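Local atomic coordinates of uncharacterized conserved protein YjbQ/UPF0047 family, ortholog yugU B.subtilis (Clostridium acetobutylicum, PDB entry 1VMH), a protein that is of unknown function, belongs to the UPF0047 (YjbQ-like) family and is an ortholog of Bacillus subtilis YugU. Residues L21-D26 and I126-F131. Numbering follows the deposited sequence.
Sequences LKTSND and IYFTEF
Leu21, at the end of strand 18-22, and Thr23, in the loop that follows, meet Phe128 and Glu130 of strand 124-130, joining the two antiparallel sheets of this YjbQ-like fold. The alternation of a β-strand suits the contact, since Phe128 and Glu130 both project toward the 21-26 segment. Leu21 CD1 lies over one face of the Phe128 ring in a CH-pi contact, 4.0 Å from its centroid and 26° off the normal; a branched aliphatic chain can lay a methyl on an aromatic face in this way. Beside it, Thr23 serves two purposes. Its CG2 approaches Phe128 CE1 obliquely at 4.2 Å, while OG1 donates a hydrogen bond to the anti lone pair of Glu130 OE2 and accepts another from the backbone N of Arg135. A bend at chi2 (68°) turns CD of Glu130 out of the extended line of its chain, which crosses Thr23 at about a right angle; OE1 forms a salt bridge with Arg137, probably offsetting this buried residue's charge. Toward Asn25 and Asp26 the contact opens to solvent: CB of Asp26 points away from 126-131, and only backbone comes close, Asp26 O lying 3.0 Å from Phe131 C. At the tight end, Thr23 OG1 stands 2.7 Å from Glu130 OE2.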
ATOM      1  N   LEU A  21       0.801 -14.238  16.782  1.00 17.75           N
ATOM      2  CA  LEU A  21      -0.040 -13.248  17.459  1.00 19.94           C
ATOM      3  C   LEU A  21      -1.395 -13.843  17.668  1.00 20.89           C
ATOM      4  O   LEU A  21      -1.934 -14.443  16.742  1.00 24.92           O
ATOM      5  CB  LEU A  21      -0.237 -12.015  16.566  1.00 21.16           C
ATOM      6  CG  LEU A  21       0.991 -11.348  15.977  1.00 23.05           C
ATOM      7  CD1 LEU A  21       0.592 -10.158  15.112  1.00 20.13           C
ATOM      8  CD2 LEU A  21       1.940 -10.910  17.111  1.00 25.09           C
ATOM      9  N   LYS A  22      -1.962 -13.663  18.864  1.00 20.36           N
ATOM     10  CA  LYS A  22      -3.326 -14.038  19.151  1.00 22.01           C
ATOM     11  C   LYS A  22      -4.134 -12.753  19.175  1.00 23.41           C
ATOM     12  O   LYS A  22      -3.856 -11.860  19.977  1.00 27.92           O
ATOM     13  CB  LYS A  22      -3.403 -14.730  20.524  1.00 19.55           C
ATOM     14  N   THR A  23      -5.063 -12.604  18.234  1.00 18.90           N
ATOM     15  CA  THR A  23      -5.923 -11.427  18.189  1.00 18.31           C
ATOM     16  C   THR A  23      -7.164 -11.713  19.027  1.00 19.55           C
ATOM     17  O   THR A  23      -7.564 -12.872  19.182  1.00 20.35           O
ATOM     18  CB  THR A  23      -6.269 -11.015  16.731  1.00 16.74           C
ATOM     19  OG1 THR A  23      -7.068 -12.012  16.089  1.00 16.80           O
ATOM     20  CG2 THR A  23      -4.953 -10.816  15.952  1.00 21.58           C
ATOM     21  N   SER A  24      -7.775 -10.655  19.546  1.00 21.52           N
ATOM     22  CA  SER A  24      -8.825 -10.810  20.559  1.00 20.91           C
ATOM     23  C   SER A  24     -10.189 -10.148  20.261  1.00 22.56           C
ATOM     24  O   SER A  24     -11.158 -10.387  20.972  1.00 23.80           O
ATOM     25  CB  SER A  24      -8.293 -10.370  21.935  1.00 22.66           C
ATOM     26  OG  SER A  24      -7.829  -9.044  21.901  1.00 26.68           O
ATOM     27  N   ASN A  25     -10.271  -9.338  19.212  1.00 22.65           N
ATOM     28  CA  ASN A  25     -11.539  -8.728  18.773  1.00 22.51           C
ATOM     29  C   ASN A  25     -11.730  -8.972  17.281  1.00 20.86           C
ATOM     30  O   ASN A  25     -10.765  -9.318  16.591  1.00 23.26           O
ATOM     31  CB  ASN A  25     -11.504  -7.222  19.032  1.00 22.13           C
ATOM     32  CG  ASN A  25     -11.250  -6.887  20.502  1.00 29.41           C
ATOM     33  OD1 ASN A  25     -11.734  -7.594  21.392  1.00 33.67           O
ATOM     34  ND2 ASN A  25     -10.492  -5.814  20.759  1.00 35.73           N
ATOM     35  N   ASP A  26     -12.944  -8.747  16.756  1.00 19.64           N
ATOM     36  CA  ASP A  26     -13.151  -8.941  15.323  1.00 18.12           C
ATOM     37  C   ASP A  26     -12.268  -8.000  14.519  1.00 16.24           C
ATOM     38  O   ASP A  26     -11.686  -8.431  13.539  1.00 17.37           O
ATOM     39  CB  ASP A  26     -14.606  -8.840  14.855  1.00 21.86           C
ATOM     40  CG  ASP A  26     -15.259  -7.532  15.200  1.00 26.58           C
ATOM     41  OD1 ASP A  26     -14.996  -6.988  16.293  1.00 29.84           O
ATOM     42  OD2 ASP A  26     -16.069  -7.063  14.366  1.00 39.37           O
ATOM     43  N   ILE A 126       4.294   0.473  13.761  1.00 12.86           N
ATOM     44  CA  ILE A 126       3.964  -0.556  12.779  1.00 12.91           C
ATOM     45  C   ILE A 126       2.893  -1.429  13.386  1.00 13.95           C
ATOM     46  O   ILE A 126       3.058  -1.907  14.526  1.00 13.36           O
ATOM     47  CB  ILE A 126       5.163  -1.418  12.438  1.00 14.59           C
ATOM     48  CG1 ILE A 126       6.357  -0.590  11.948  1.00 15.89           C
ATOM     49  CG2 ILE A 126       4.743  -2.441  11.381  1.00 14.71           C
ATOM     50  CD1 ILE A 126       7.698  -1.292  12.140  1.00 18.55           C
ATOM     51  N   TYR A 127       1.765  -1.603  12.684  1.00 13.97           N
ATOM     52  CA  TYR A 127       0.611  -2.328  13.162  1.00 12.81           C
ATOM     53  C   TYR A 127       0.208  -3.489  12.298  1.00 11.95           C
ATOM     54  O   TYR A 127       0.165  -3.390  11.080  1.00 13.45           O
ATOM     55  CB  TYR A 127      -0.580  -1.398  13.195  1.00 14.04           C
ATOM     56  CG  TYR A 127      -0.607  -0.430  14.319  1.00 13.21           C
ATOM     57  CD1 TYR A 127      -1.006  -0.844  15.575  1.00 14.40           C
ATOM     58  CD2 TYR A 127      -0.296   0.893  14.134  1.00 15.61           C
ATOM     59  CE1 TYR A 127      -1.076   0.038  16.628  1.00 14.16           C
ATOM     60  CE2 TYR A 127      -0.395   1.785  15.173  1.00 19.58           C
ATOM     61  CZ  TYR A 127      -0.777   1.341  16.415  1.00 16.97           C
ATOM     62  OH  TYR A 127      -0.894   2.233  17.484  1.00 19.40           O
ATOM     63  N   PHE A 128      -0.064  -4.617  12.937  1.00 12.27           N
ATOM     64  CA  PHE A 128      -0.878  -5.677  12.347  1.00 12.20           C
ATOM     65  C   PHE A 128      -2.353  -5.267  12.483  1.00 13.82           C
ATOM     66  O   PHE A 128      -2.801  -4.954  13.596  1.00 13.78           O
ATOM     67  CB  PHE A 128      -0.645  -6.959  13.133  1.00 13.61           C
ATOM     68  CG  PHE A 128      -1.307  -8.168  12.571  1.00 13.89           C
ATOM     69  CD1 PHE A 128      -2.600  -8.458  12.857  1.00 12.52           C
ATOM     70  CD2 PHE A 128      -0.614  -9.046  11.746  1.00 14.13           C
ATOM     71  CE1 PHE A 128      -3.221  -9.597  12.329  1.00 14.10           C
ATOM     72  CE2 PHE A 128      -1.225 -10.179  11.259  1.00 15.67           C
ATOM     73  CZ  PHE A 128      -2.512 -10.439  11.528  1.00 15.10           C
ATOM     74  N   THR A 129      -3.100  -5.216  11.366  1.00 13.31           N
ATOM     75  CA  THR A 129      -4.486  -4.782  11.348  1.00 13.18           C
ATOM     76  C   THR A 129      -5.386  -6.019  11.148  1.00 13.32           C
ATOM     77  O   THR A 129      -5.540  -6.536  10.027  1.00 13.80           O
ATOM     78  CB  THR A 129      -4.781  -3.698  10.263  1.00 14.04           C
ATOM     79  OG1 THR A 129      -4.530  -4.236   8.958  1.00 14.30           O
ATOM     80  CG2 THR A 129      -3.768  -2.546  10.414  1.00 14.85           C
ATOM     81  N   GLU A 130      -5.983  -6.493  12.242  1.00 13.31           N
ATOM     82  CA  GLU A 130      -6.888  -7.617  12.202  1.00 13.57           C
ATOM     83  C   GLU A 130      -8.251  -7.134  11.792  1.00 13.91           C
ATOM     84  O   GLU A 130      -8.788  -6.232  12.438  1.00 16.08           O
ATOM     85  CB  GLU A 130      -6.949  -8.269  13.586  1.00 14.79           C
ATOM     86  CG  GLU A 130      -8.019  -9.361  13.734  1.00 12.30           C
ATOM     87  CD  GLU A 130      -7.676 -10.562  12.894  1.00 14.63           C
ATOM     88  OE1 GLU A 130      -7.944 -10.541  11.682  1.00 15.32           O
ATOM     89  OE2 GLU A 130      -7.145 -11.552  13.443  1.00 17.21           O
ATOM     90  N   PHE A 131      -8.854  -7.791  10.794  1.00 14.09           N
ATOM     91  CA  PHE A 131     -10.249  -7.544  10.440  1.00 13.05           C
ATOM     92  C   PHE A 131     -11.233  -8.727  10.580  1.00 12.62           C
ATOM     93  O   PHE A 131     -12.437  -8.553  10.326  1.00 14.23           O
ATOM     94  CB  PHE A 131     -10.337  -6.939   9.048  1.00 12.72           C
ATOM     95  CG  PHE A 131      -9.592  -5.628   8.934  1.00 14.56           C
ATOM     96  CD1 PHE A 131     -10.008  -4.513   9.657  1.00 13.69           C
ATOM     97  CD2 PHE A 131      -8.466  -5.525   8.127  1.00 15.58           C
ATOM     98  CE1 PHE A 131      -9.335  -3.298   9.551  1.00 15.45           C
ATOM     99  CE2 PHE A 131      -7.775  -4.312   8.021  1.00 15.35           C
ATOM    100  CZ  PHE A 131      -8.196  -3.226   8.732  1.00 14.69           C
TER